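Local coordinates for Nitrate/nitrite binding protein NrtA (Synechocystis sp., PDB 2G29), which binds nitrate as the substrate-binding protein of the NrtABCD ABC transporter, which takes up nitrate and probably also nitrite, at residues T141-L146 / G178-G183; N132-L137 / E148-V153; I171-A176 / N342-Y347. All coordinates share one frame; numbering follows the deposited sequence.

Interaction 1: residues T141-L146 / G178-G183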
ATOM      1  N   THR A 141      12.017  14.657   6.641  1.00 14.99           N
ATOM      2  CA  THR A 141      10.574  14.862   6.572  1.00 14.90           C
ATOM      3  C   THR A 141      10.212  16.279   6.147  1.00 13.96           C
ATOM      4  O   THR A 141       9.107  16.501   5.678  1.00 15.01           O
ATOM      5  CB  THR A 141       9.872  14.540   7.912  1.00 16.41           C
ATOM      6  OG1 THR A 141      10.404  15.397   8.924  1.00 18.74           O
ATOM      7  CG2 THR A 141      10.116  13.066   8.316  1.00 16.56           C
ATOM      8  N   ASP A 142      11.128  17.239   6.306  1.00 14.28           N
ATOM      9  CA  ASP A 142      10.841  18.616   5.870  1.00 14.45           C
ATOM     10  C   ASP A 142      11.321  18.788   4.421  1.00 15.69           C
ATOM     11  O   ASP A 142      12.507  18.922   4.133  1.00 15.16           O
ATOM     12  CB  ASP A 142      11.527  19.623   6.809  1.00 17.56           C
ATOM     13  CG  ASP A 142      11.325  21.058   6.374  1.00 19.68           C
ATOM     14  OD1 ASP A 142      10.529  21.325   5.449  1.00 18.16           O
ATOM     15  OD2 ASP A 142      11.983  21.952   6.960  1.00 23.92           O
ATOM     16  N   ALA A 143      10.366  18.777   3.503  1.00 14.65           N
ATOM     17  CA  ALA A 143      10.657  18.894   2.083  1.00 13.82           C
ATOM     18  C   ALA A 143      10.961  20.319   1.592  1.00 14.75           C
ATOM     19  O   ALA A 143      11.373  20.488   0.445  1.00 14.92           O
ATOM     20  CB  ALA A 143       9.460  18.315   1.282  1.00 15.06           C
ATOM     21  N   ALA A 144      10.766  21.333   2.441  1.00 16.10           N
ATOM     22  CA  ALA A 144      10.955  22.718   1.991  1.00 16.22           C
ATOM     23  C   ALA A 144      12.239  23.061   1.219  1.00 15.95           C
ATOM     24  O   ALA A 144      12.189  23.839   0.267  1.00 16.84           O
ATOM     25  CB  ALA A 144      10.778  23.680   3.174  1.00 16.78           C
ATOM     26  N   PRO A 145      13.397  22.505   1.615  1.00 17.42           N
ATOM     27  CA  PRO A 145      14.643  22.803   0.886  1.00 17.62           C
ATOM     28  C   PRO A 145      14.589  22.421  -0.596  1.00 16.96           C
ATOM     29  O   PRO A 145      15.356  22.936  -1.428  1.00 18.02           O
ATOM     30  CB  PRO A 145      15.706  22.002   1.644  1.00 20.46           C
ATOM     31  CG  PRO A 145      14.917  20.929   2.360  1.00 24.96           C
ATOM     32  CD  PRO A 145      13.673  21.676   2.794  1.00 18.53           C
ATOM     33  N   LEU A 146      13.685  21.516  -0.949  1.00 16.77           N
ATOM     34  CA  LEU A 146      13.569  21.113  -2.346  1.00 17.00           C
ATOM     35  C   LEU A 146      12.965  22.186  -3.232  1.00 17.56           C
ATOM     36  O   LEU A 146      13.100  22.132  -4.448  1.00 17.83           O
ATOM     37  CB  LEU A 146      12.721  19.838  -2.459  1.00 16.79           C
ATOM     38  CG  LEU A 146      13.335  18.611  -1.803  1.00 14.59           C
ATOM     39  CD1 LEU A 146      12.299  17.470  -1.927  1.00 15.35           C
ATOM     40  CD2 LEU A 146      14.650  18.196  -2.475  1.00 15.89           C
ATOM     41  N   GLY A 178       5.820  20.824   2.572  1.00 14.73           N
ATOM     42  CA  GLY A 178       7.017  21.624   2.320  1.00 14.30           C
ATOM     43  C   GLY A 178       6.798  22.852   1.425  1.00 14.35           C
ATOM     44  O   GLY A 178       7.768  23.478   0.961  1.00 15.93           O
ATOM     45  N   GLY A 179       5.535  23.184   1.160  1.00 14.17           N
ATOM     46  CA  GLY A 179       5.214  24.335   0.326  1.00 14.49           C
ATOM     47  C   GLY A 179       5.265  24.183  -1.174  1.00 15.19           C
ATOM     48  O   GLY A 179       5.275  25.187  -1.885  1.00 17.80           O
ATOM     49  N   MET A 180       5.300  22.952  -1.692  1.00 15.50           N
ATOM     50  CA  MET A 180       5.368  22.753  -3.143  1.00 15.09           C
ATOM     51  C   MET A 180       4.056  22.221  -3.675  1.00 15.67           C
ATOM     52  O   MET A 180       3.434  21.342  -3.085  1.00 15.96           O
ATOM     53  CB  MET A 180       6.528  21.817  -3.486  1.00 15.72           C
ATOM     54  CG  MET A 180       7.877  22.506  -3.309  1.00 17.08           C
ATOM     55  SD  MET A 180       9.206  21.303  -3.176  1.00 18.97           S
ATOM     56  CE  MET A 180       9.068  20.960  -1.483  1.00 21.36           C
ATOM     57  N   GLU A 181       3.629  22.784  -4.798  1.00 16.34           N
ATOM     58  CA  GLU A 181       2.355  22.426  -5.367  1.00 19.36           C
ATOM     59  C   GLU A 181       2.401  21.658  -6.663  1.00 19.06           C
ATOM     60  O   GLU A 181       3.099  22.047  -7.592  1.00 17.69           O
ATOM     61  CB  GLU A 181       1.532  23.697  -5.575  1.00 22.22           C
ATOM     62  CG  GLU A 181       0.239  23.476  -6.352  1.00 26.68           C
ATOM     63  CD  GLU A 181      -0.655  24.691  -6.323  1.00 31.15           C
ATOM     64  OE1 GLU A 181      -0.234  25.731  -5.764  1.00 32.54           O
ATOM     65  OE2 GLU A 181      -1.779  24.606  -6.855  1.00 34.18           O
ATOM     66  N   PRO A 182       1.667  20.529  -6.738  1.00 18.81           N
ATOM     67  CA  PRO A 182       1.663  19.752  -7.983  1.00 20.37           C
ATOM     68  C   PRO A 182       1.106  20.618  -9.101  1.00 20.53           C
ATOM     69  O   PRO A 182       0.143  21.353  -8.897  1.00 21.68           O
ATOM     70  CB  PRO A 182       0.754  18.567  -7.660  1.00 21.06           C
ATOM     71  CG  PRO A 182      -0.115  19.090  -6.565  1.00 24.38           C
ATOM     72  CD  PRO A 182       0.818  19.891  -5.714  1.00 19.46           C
ATOM     73  N   GLY A 183       1.739  20.551 -10.263  1.00 22.26           N
ATOM     74  CA  GLY A 183       1.285  21.333 -11.400  1.00 22.99           C
ATOM     75  C   GLY A 183       1.972  22.678 -11.509  1.00 24.45           C
ATOM     76  O   GLY A 183       1.876  23.354 -12.544  1.00 26.65           O
TER

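Interaction 2: residues N132-L137 / E148-V153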
ATOM      1  N   ASN A 132      20.646  11.372  -6.306  1.00 15.43           N
ATOM      2  CA  ASN A 132      21.907  11.821  -5.734  1.00 16.80           C
ATOM      3  C   ASN A 132      22.175  13.303  -5.883  1.00 16.75           C
ATOM      4  O   ASN A 132      22.995  13.874  -5.134  1.00 17.83           O
ATOM      5  CB  ASN A 132      23.072  11.052  -6.337  1.00 15.54           C
ATOM      6  CG  ASN A 132      23.065   9.618  -5.947  1.00 17.55           C
ATOM      7  OD1 ASN A 132      22.636   9.279  -4.851  1.00 17.63           O
ATOM      8  ND2 ASN A 132      23.553   8.753  -6.834  1.00 18.95           N
ATOM      9  N   ASN A 133      21.508  13.952  -6.828  1.00 17.08           N
ATOM     10  CA  ASN A 133      21.720  15.394  -6.990  1.00 18.16           C
ATOM     11  C   ASN A 133      21.237  16.185  -5.779  1.00 18.74           C
ATOM     12  O   ASN A 133      21.501  17.386  -5.675  1.00 19.78           O
ATOM     13  CB  ASN A 133      21.022  15.918  -8.244  1.00 19.56           C
ATOM     14  CG  ASN A 133      21.702  15.463  -9.501  1.00 20.45           C
ATOM     15  OD1 ASN A 133      22.887  15.128  -9.483  1.00 22.75           O
ATOM     16  ND2 ASN A 133      20.973  15.451 -10.606  1.00 20.65           N
ATOM     17  N   TYR A 134      20.545  15.525  -4.846  1.00 16.36           N
ATOM     18  CA  TYR A 134      20.021  16.220  -3.672  1.00 15.19           C
ATOM     19  C   TYR A 134      20.758  15.847  -2.408  1.00 14.85           C
ATOM     20  O   TYR A 134      20.355  16.230  -1.306  1.00 15.19           O
ATOM     21  CB  TYR A 134      18.525  15.904  -3.524  1.00 15.59           C
ATOM     22  CG  TYR A 134      17.737  16.391  -4.700  1.00 15.36           C
ATOM     23  CD1 TYR A 134      17.500  15.567  -5.793  1.00 16.12           C
ATOM     24  CD2 TYR A 134      17.303  17.711  -4.764  1.00 16.88           C
ATOM     25  CE1 TYR A 134      16.859  16.033  -6.925  1.00 14.51           C
ATOM     26  CE2 TYR A 134      16.670  18.202  -5.871  1.00 16.74           C
ATOM     27  CZ  TYR A 134      16.451  17.380  -6.951  1.00 16.13           C
ATOM     28  OH  TYR A 134      15.880  17.901  -8.066  1.00 16.16           O
ATOM     29  N   LYS A 135      21.850  15.119  -2.565  1.00 16.20           N
ATOM     30  CA  LYS A 135      22.595  14.680  -1.392  1.00 18.15           C
ATOM     31  C   LYS A 135      23.069  15.798  -0.462  1.00 18.56           C
ATOM     32  O   LYS A 135      22.979  15.656   0.747  1.00 19.66           O
ATOM     33  CB  LYS A 135      23.780  13.789  -1.796  1.00 20.66           C
ATOM     34  CG  LYS A 135      23.365  12.329  -2.040  1.00 24.09           C
ATOM     35  CD  LYS A 135      24.584  11.420  -2.157  1.00 27.79           C
ATOM     36  CE  LYS A 135      24.208   9.939  -2.204  1.00 29.85           C
ATOM     37  NZ  LYS A 135      25.424   9.071  -2.169  1.00 32.72           N
ATOM     38  N   ASP A 136      23.535  16.917  -1.013  1.00 20.13           N
ATOM     39  CA  ASP A 136      24.030  17.982  -0.148  1.00 21.45           C
ATOM     40  C   ASP A 136      22.965  18.583   0.767  1.00 20.32           C
ATOM     41  O   ASP A 136      23.291  19.099   1.846  1.00 20.45           O
ATOM     42  CB  ASP A 136      24.701  19.068  -1.003  1.00 24.87           C
ATOM     43  CG  ASP A 136      25.841  18.507  -1.853  1.00 30.13           C
ATOM     44  OD1 ASP A 136      26.681  17.765  -1.293  1.00 33.74           O
ATOM     45  OD2 ASP A 136      25.912  18.796  -3.076  1.00 33.47           O
ATOM     46  N   LEU A 137      21.696  18.503   0.350  1.00 18.77           N
ATOM     47  CA  LEU A 137      20.578  19.059   1.113  1.00 17.55           C
ATOM     48  C   LEU A 137      20.139  18.214   2.306  1.00 16.42           C
ATOM     49  O   LEU A 137      19.406  18.710   3.185  1.00 16.89           O
ATOM     50  CB  LEU A 137      19.367  19.296   0.191  1.00 17.71           C
ATOM     51  CG  LEU A 137      19.572  20.288  -0.948  1.00 19.54           C
ATOM     52  CD1 LEU A 137      18.327  20.383  -1.827  1.00 19.82           C
ATOM     53  CD2 LEU A 137      19.874  21.662  -0.354  1.00 20.66           C
ATOM     54  N   GLU A 148      13.687  25.490  -3.773  1.00 19.58           N
ATOM     55  CA  GLU A 148      14.703  26.190  -4.546  1.00 20.59           C
ATOM     56  C   GLU A 148      15.485  25.238  -5.453  1.00 18.09           C
ATOM     57  O   GLU A 148      15.923  25.613  -6.542  1.00 19.91           O
ATOM     58  CB  GLU A 148      15.685  26.909  -3.626  1.00 23.39           C
ATOM     59  CG  GLU A 148      15.123  28.106  -2.865  1.00 29.53           C
ATOM     60  CD  GLU A 148      16.231  28.994  -2.305  1.00 31.90           C
ATOM     61  OE1 GLU A 148      17.245  28.446  -1.814  1.00 34.19           O
ATOM     62  OE2 GLU A 148      16.088  30.240  -2.352  1.00 35.21           O
ATOM     63  N   ALA A 149      15.677  23.994  -5.012  1.00 18.27           N
ATOM     64  CA  ALA A 149      16.430  23.040  -5.827  1.00 16.54           C
ATOM     65  C   ALA A 149      15.657  22.598  -7.067  1.00 16.30           C
ATOM     66  O   ALA A 149      16.233  22.468  -8.159  1.00 17.28           O
ATOM     67  CB  ALA A 149      16.820  21.809  -4.979  1.00 16.57           C
ATOM     68  N   PHE A 150      14.354  22.353  -6.904  1.00 16.50           N
ATOM     69  CA  PHE A 150      13.522  21.950  -8.037  1.00 15.27           C
ATOM     70  C   PHE A 150      13.458  23.078  -9.077  1.00 16.80           C
ATOM     71  O   PHE A 150      13.299  22.824 -10.277  1.00 16.73           O
ATOM     72  CB  PHE A 150      12.105  21.604  -7.560  1.00 16.00           C
ATOM     73  CG  PHE A 150      11.946  20.188  -7.051  1.00 15.30           C
ATOM     74  CD1 PHE A 150      10.666  19.703  -6.781  1.00 17.10           C
ATOM     75  CD2 PHE A 150      13.038  19.360  -6.836  1.00 15.91           C
ATOM     76  CE1 PHE A 150      10.473  18.407  -6.305  1.00 18.14           C
ATOM     77  CE2 PHE A 150      12.852  18.043  -6.349  1.00 15.47           C
ATOM     78  CZ  PHE A 150      11.581  17.583  -6.091  1.00 15.77           C
ATOM     79  N   ALA A 151      13.565  24.321  -8.612  1.00 18.21           N
ATOM     80  CA  ALA A 151      13.518  25.459  -9.522  1.00 18.44           C
ATOM     81  C   ALA A 151      14.656  25.435 -10.545  1.00 19.19           C
ATOM     82  O   ALA A 151      14.544  26.020 -11.644  1.00 19.43           O
ATOM     83  CB  ALA A 151      13.554  26.761  -8.724  1.00 20.28           C
ATOM     84  N   LYS A 152      15.752  24.759 -10.207  1.00 18.89           N
ATOM     85  CA  LYS A 152      16.898  24.661 -11.129  1.00 19.53           C
ATOM     86  C   LYS A 152      16.676  23.567 -12.181  1.00 19.37           C
ATOM     87  O   LYS A 152      17.504  23.370 -13.069  1.00 19.37           O
ATOM     88  CB  LYS A 152      18.185  24.349 -10.348  1.00 22.60           C
ATOM     89  CG  LYS A 152      18.463  25.301  -9.202  1.00 26.39           C
ATOM     90  CD  LYS A 152      19.817  25.049  -8.547  1.00 27.89           C
ATOM     91  CE  LYS A 152      20.009  25.996  -7.357  1.00 31.73           C
ATOM     92  NZ  LYS A 152      21.404  26.042  -6.820  1.00 33.62           N
ATOM     93  N   VAL A 153      15.545  22.861 -12.084  1.00 16.47           N
ATOM     94  CA  VAL A 153      15.235  21.771 -13.006  1.00 15.83           C
ATOM     95  C   VAL A 153      14.107  22.170 -13.947  1.00 16.16           C
ATOM     96  O   VAL A 153      13.166  22.800 -13.510  1.00 16.63           O
ATOM     97  CB  VAL A 153      14.785  20.495 -12.201  1.00 14.55           C
ATOM     98  CG1 VAL A 153      14.399  19.363 -13.126  1.00 16.60           C
ATOM     99  CG2 VAL A 153      15.908  20.063 -11.269  1.00 15.50           C
TER

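Interaction 3: residues I171-A176 / N342-Y347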
ATOM      1  N   ILE A 171       3.670  11.082  -1.351  1.00  9.99           N
ATOM      2  CA  ILE A 171       4.627  12.050  -1.866  1.00  9.12           C
ATOM      3  C   ILE A 171       4.022  13.447  -2.044  1.00 10.17           C
ATOM      4  O   ILE A 171       4.698  14.432  -1.778  1.00 11.29           O
ATOM      5  CB  ILE A 171       5.346  11.487  -3.151  1.00 10.15           C
ATOM      6  CG1 ILE A 171       6.718  12.146  -3.281  1.00 10.81           C
ATOM      7  CG2 ILE A 171       4.513  11.699  -4.402  1.00 11.95           C
ATOM      8  CD1 ILE A 171       7.614  11.451  -4.302  1.00 12.38           C
ATOM      9  N   ARG A 172       2.763  13.534  -2.463  1.00  9.88           N
ATOM     10  CA  ARG A 172       2.103  14.836  -2.582  1.00 10.45           C
ATOM     11  C   ARG A 172       1.932  15.458  -1.201  1.00 11.55           C
ATOM     12  O   ARG A 172       2.066  16.678  -1.044  1.00 11.73           O
ATOM     13  CB  ARG A 172       0.728  14.709  -3.215  1.00 11.00           C
ATOM     14  CG  ARG A 172       0.767  14.424  -4.698  1.00 12.52           C
ATOM     15  CD  ARG A 172      -0.628  14.207  -5.243  1.00 10.95           C
ATOM     16  NE  ARG A 172      -0.561  14.061  -6.701  1.00 11.71           N
ATOM     17  CZ  ARG A 172      -1.100  14.921  -7.572  1.00 12.50           C
ATOM     18  NH1 ARG A 172      -1.782  15.994  -7.152  1.00 16.14           N
ATOM     19  NH2 ARG A 172      -0.872  14.748  -8.870  1.00 13.54           N
ATOM     20  N   TYR A 173       1.630  14.656  -0.180  1.00  9.89           N
ATOM     21  CA  TYR A 173       1.447  15.209   1.169  1.00 10.37           C
ATOM     22  C   TYR A 173       2.753  15.810   1.689  1.00 10.87           C
ATOM     23  O   TYR A 173       2.782  16.912   2.259  1.00 11.22           O
ATOM     24  CB  TYR A 173       0.940  14.094   2.121  1.00 11.11           C
ATOM     25  CG  TYR A 173       0.475  14.592   3.457  1.00 10.99           C
ATOM     26  CD1 TYR A 173      -0.881  14.815   3.697  1.00 10.62           C
ATOM     27  CD2 TYR A 173       1.399  14.966   4.452  1.00 12.19           C
ATOM     28  CE1 TYR A 173      -1.317  15.399   4.891  1.00 10.01           C
ATOM     29  CE2 TYR A 173       0.964  15.584   5.632  1.00 10.95           C
ATOM     30  CZ  TYR A 173      -0.380  15.795   5.847  1.00  9.42           C
ATOM     31  OH  TYR A 173      -0.883  16.465   6.967  1.00 11.55           O
ATOM     32  N   TRP A 174       3.840  15.075   1.481  1.00 11.28           N
ATOM     33  CA  TRP A 174       5.162  15.495   1.936  1.00 11.94           C
ATOM     34  C   TRP A 174       5.597  16.767   1.215  1.00 12.05           C
ATOM     35  O   TRP A 174       6.075  17.728   1.856  1.00 11.33           O
ATOM     36  CB  TRP A 174       6.134  14.329   1.693  1.00 11.53           C
ATOM     37  CG  TRP A 174       7.635  14.597   1.847  1.00 12.06           C
ATOM     38  CD1 TRP A 174       8.330  14.835   2.999  1.00 13.07           C
ATOM     39  CD2 TRP A 174       8.589  14.516   0.807  1.00 11.23           C
ATOM     40  NE1 TRP A 174       9.670  14.895   2.734  1.00 13.15           N
ATOM     41  CE2 TRP A 174       9.865  14.715   1.391  1.00 12.96           C
ATOM     42  CE3 TRP A 174       8.508  14.307  -0.571  1.00 12.78           C
ATOM     43  CZ2 TRP A 174      11.045  14.698   0.631  1.00 13.49           C
ATOM     44  CZ3 TRP A 174       9.662  14.289  -1.319  1.00 13.61           C
ATOM     45  CH2 TRP A 174      10.925  14.490  -0.716  1.00 13.07           C
ATOM     46  N   LEU A 175       5.412  16.811  -0.106  1.00 10.68           N
ATOM     47  CA  LEU A 175       5.842  17.982  -0.876  1.00 12.03           C
ATOM     48  C   LEU A 175       4.970  19.174  -0.547  1.00 12.97           C
ATOM     49  O   LEU A 175       5.475  20.289  -0.402  1.00 13.24           O
ATOM     50  CB  LEU A 175       5.842  17.702  -2.391  1.00 12.50           C
ATOM     51  CG  LEU A 175       6.987  16.763  -2.817  1.00 12.05           C
ATOM     52  CD1 LEU A 175       6.749  16.189  -4.211  1.00 12.59           C
ATOM     53  CD2 LEU A 175       8.321  17.529  -2.791  1.00 13.69           C
ATOM     54  N   ALA A 176       3.677  18.950  -0.368  1.00 12.50           N
ATOM     55  CA  ALA A 176       2.789  20.040  -0.028  1.00 13.05           C
ATOM     56  C   ALA A 176       3.085  20.597   1.356  1.00 14.44           C
ATOM     57  O   ALA A 176       3.001  21.812   1.540  1.00 14.88           O
ATOM     58  CB  ALA A 176       1.320  19.584  -0.122  1.00 14.21           C
ATOM     59  N   ASN A 342      -8.047  11.982  -2.093  1.00 10.80           N
ATOM     60  CA  ASN A 342      -8.275  11.966  -3.542  1.00 11.38           C
ATOM     61  C   ASN A 342      -9.119  13.212  -3.891  1.00 11.77           C
ATOM     62  O   ASN A 342      -8.901  13.844  -4.932  1.00 11.63           O
ATOM     63  CB  ASN A 342      -8.982  10.682  -3.994  1.00 12.03           C
ATOM     64  CG  ASN A 342      -7.997   9.637  -4.562  1.00 14.28           C
ATOM     65  OD1 ASN A 342      -7.948   9.419  -5.774  1.00 19.77           O
ATOM     66  ND2 ASN A 342      -7.170   9.055  -3.707  1.00 16.20           N
ATOM     67  N   ILE A 343     -10.046  13.594  -3.018  1.00 11.59           N
ATOM     68  CA  ILE A 343     -10.807  14.821  -3.262  1.00 11.03           C
ATOM     69  C   ILE A 343      -9.845  16.021  -3.176  1.00 12.06           C
ATOM     70  O   ILE A 343      -9.912  16.925  -3.989  1.00 13.07           O
ATOM     71  CB  ILE A 343     -11.964  14.955  -2.255  1.00 11.26           C
ATOM     72  CG1 ILE A 343     -13.059  13.925  -2.561  1.00 12.49           C
ATOM     73  CG2 ILE A 343     -12.495  16.400  -2.274  1.00 11.87           C
ATOM     74  CD1 ILE A 343     -14.120  13.796  -1.470  1.00 13.87           C
ATOM     75  N   ARG A 344      -8.917  15.996  -2.220  1.00 12.11           N
ATOM     76  CA  ARG A 344      -7.947  17.090  -2.086  1.00 11.70           C
ATOM     77  C   ARG A 344      -7.272  17.443  -3.401  1.00 12.93           C
ATOM     78  O   ARG A 344      -7.068  18.615  -3.714  1.00 12.32           O
ATOM     79  CB  ARG A 344      -6.840  16.730  -1.067  1.00 11.41           C
ATOM     80  CG  ARG A 344      -5.818  17.835  -0.863  1.00 11.26           C
ATOM     81  CD  ARG A 344      -4.629  17.340  -0.062  1.00 11.36           C
ATOM     82  NE  ARG A 344      -3.703  18.438   0.186  1.00 11.22           N
ATOM     83  CZ  ARG A 344      -2.640  18.331   0.975  1.00 12.02           C
ATOM     84  NH1 ARG A 344      -2.352  17.182   1.600  1.00 11.46           N
ATOM     85  NH2 ARG A 344      -1.841  19.395   1.135  1.00 13.82           N
ATOM     86  N   TRP A 345      -6.909  16.420  -4.168  1.00 12.34           N
ATOM     87  CA  TRP A 345      -6.200  16.618  -5.428  1.00 12.03           C
ATOM     88  C   TRP A 345      -7.068  16.595  -6.670  1.00 12.75           C
ATOM     89  O   TRP A 345      -6.542  16.697  -7.755  1.00 14.44           O
ATOM     90  CB  TRP A 345      -5.065  15.589  -5.539  1.00 11.68           C
ATOM     91  CG  TRP A 345      -4.055  15.722  -4.424  1.00 10.57           C
ATOM     92  CD1 TRP A 345      -3.681  14.753  -3.509  1.00 10.76           C
ATOM     93  CD2 TRP A 345      -3.309  16.904  -4.082  1.00 12.77           C
ATOM     94  NE1 TRP A 345      -2.767  15.272  -2.638  1.00 11.60           N
ATOM     95  CE2 TRP A 345      -2.519  16.586  -2.957  1.00 11.92           C
ATOM     96  CE3 TRP A 345      -3.252  18.208  -4.615  1.00 11.31           C
ATOM     97  CZ2 TRP A 345      -1.648  17.524  -2.346  1.00 12.56           C
ATOM     98  CZ3 TRP A 345      -2.396  19.144  -4.011  1.00 11.60           C
ATOM     99  CH2 TRP A 345      -1.609  18.789  -2.887  1.00 11.60           C
ATOM    100  N   GLY A 346      -8.380  16.461  -6.503  1.00 13.00           N
ATOM    101  CA  GLY A 346      -9.258  16.484  -7.667  1.00 13.03           C
ATOM    102  C   GLY A 346      -9.450  15.178  -8.404  1.00 13.83           C
ATOM    103  O   GLY A 346      -9.980  15.173  -9.522  1.00 14.46           O
ATOM    104  N   TYR A 347      -9.006  14.068  -7.822  1.00 13.31           N
ATOM    105  CA  TYR A 347      -9.204  12.767  -8.460  1.00 12.94           C
ATOM    106  C   TYR A 347     -10.648  12.308  -8.340  1.00 13.68           C
ATOM    107  O   TYR A 347     -11.113  11.528  -9.169  1.00 15.86           O
ATOM    108  CB  TYR A 347      -8.293  11.706  -7.826  1.00 12.70           C
ATOM    109  CG  TYR A 347      -6.839  11.828  -8.195  1.00 10.40           C
ATOM    110  CD1 TYR A 347      -5.887  12.121  -7.232  1.00 11.23           C
ATOM    111  CD2 TYR A 347      -6.415  11.605  -9.509  1.00 12.50           C
ATOM    112  CE1 TYR A 347      -4.512  12.193  -7.572  1.00 11.55           C
ATOM    113  CE2 TYR A 347      -5.050  11.660  -9.852  1.00 11.82           C
ATOM    114  CZ  TYR A 347      -4.118  11.952  -8.879  1.00 11.83           C
ATOM    115  OH  TYR A 347      -2.778  11.958  -9.232  1.00 12.80           O
TER
HETATM  116  O   HOH W   1       0.194  18.220   2.879  1.00 11.75           O

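Interaction 1: residues T141-L146 / G178-G183
The backbones come nearest at A144 and G178, whose CA atoms lie 4.1 Å apart where a type I turn from A143 to L146 meets the capped C-terminal end of helix 166-177. L146 N closes that turn on A143 O, and an Asx turn braces its start: A144 N-H meets D142 OD1 from above the carboxylate plane, at 3.0 Å from N to O. Across the gap, A144 CA offers its hydrogen to G178 O (3.4 Å, 145° at H). A side chain on G178 would run into A143 CB, so the close approach depends on this glycine. G179, at positive phi (82°), is the C-prime residue of the Schellman motif ending the helix, and M180 then turns inward. Its chain bends at chi3 (-84°), setting CE 3.8 Å from A143 CB. The same methyl presses tightly on A143 O, with CE 3.0 Å from that oxygen, while SD lies alongside L146 CB at 3.9 Å. The buried thioether thus packs against both ends of the turn. W174 of helix 166-177 backs A143 and L146, L175 backs M180, and K147 of helix 146-151 bonds G179 O before the chain runs on to strand 187-190.

Interaction 2: residues N132-L137 / E148-V153
The carbonyl oxygen of Y134 is the best-held polar atom, gripped by two bonds: L137 N, 3.1 Å from Y134 O within the 3-10 segment 132-137, and the hydroxyl of Y225. This grip fixes the backbone from which the Y134 side chain reaches for helix 146-151. With CG anti to the carbonyl carbon (chi1 -62°), the ring projects edge-on to A149, whose CB sits near the ring plane, 3.7 Å from Y134 CE2. L137 CD1 meets the same methyl at 3.8 Å, so A149 CB is met by two side chains of the 3-10 segment, from directions roughly at right angles. Farther out, the rings of Y134 and F150 cross almost perpendicularly (planes at 78°), with Y134 CZ 3.7 Å from F150 CE2. Y134 OH lies 3.4 Å from F150 CD2 and reaches V153 CG2 at 3.9 Å. Its polar partner is E206, whose OE2 is hydrogen-bonded to the phenol. An alanine in place of Y134 would probably leave A149 and F150 less well packed and would deprive E206 of its phenol partner. The chemistry across the two segments is therefore mostly apolar, methyls and ring carbons, with the phenol oxygen also packed against F150 and V153; its hydrogen bond goes to E206, a carboxylate whose charge might raise the hydroxyl's pKa.

Interaction 3: residues I171-A176 / N342-Y347
Helix 332-344 of this type 2 periplasmic-binding-protein fold ends in a Schellman motif at G346, and the side chains around that end pack on helix 166-177. R172 leads the contact. Its CB lies 3.6 Å from W345 NE1, and the chain then runs extended from CG to NE. CD sits over the indole in a CH-pi contact, 3.5 Å from the centroid of the W345 five-membered ring and 12° off its normal. NE turns to a salt bridge with D168. CZ makes a cation-pi contact over the same five-membered ring, while NH1 comes 3.5 Å from W345 CD2. The guanidinium is tilted 64° from the indole plane, so one of its edges, not its face, meets the ring. NH2 bonds T188 OG1; Y347 OH stands over one guanidinium face, 3.4 Å from R172 NH2 at an angle too poor for a hydrogen bond, and bonds weakly to D168 OD2. The other face of W345 is lined by R344 CD, so the indole lies between two arginines, with A176 CB at its rim, 4.1 Å from W345 CH2. R344, extended with CG anti to its backbone N (chi1 -179°), carries its guanidinium on to Y173 and A176; NH1 is salt-bridged to E341. A water above the centre of the Y173 ring donates to Y173 O (3.0 Å) and accepts from R344 NH2 (2.9 Å).

The three contacts lie on one side of the chain's centre. Centres of interactions 1 and 2, and of 1 and 3, are about 12 Å apart, those of 2 and 3 about 22 Å, so interaction 1 bridges the others. Segments 132-137, 141-146 and 148-153 follow one another from strand 126-130 into helix 146-151, and those of interactions 1 and 2 alternate; 171-176 and 178-183 share helix 166-177 and its exit, and 342-347 returns much later. L146 packs on Y134, and P182 on W345. Helix 166-177, which also carries the nitrate-binding H167, thus lies between the 132-153 region that follows strand 126-130 and the end of helix 332-344.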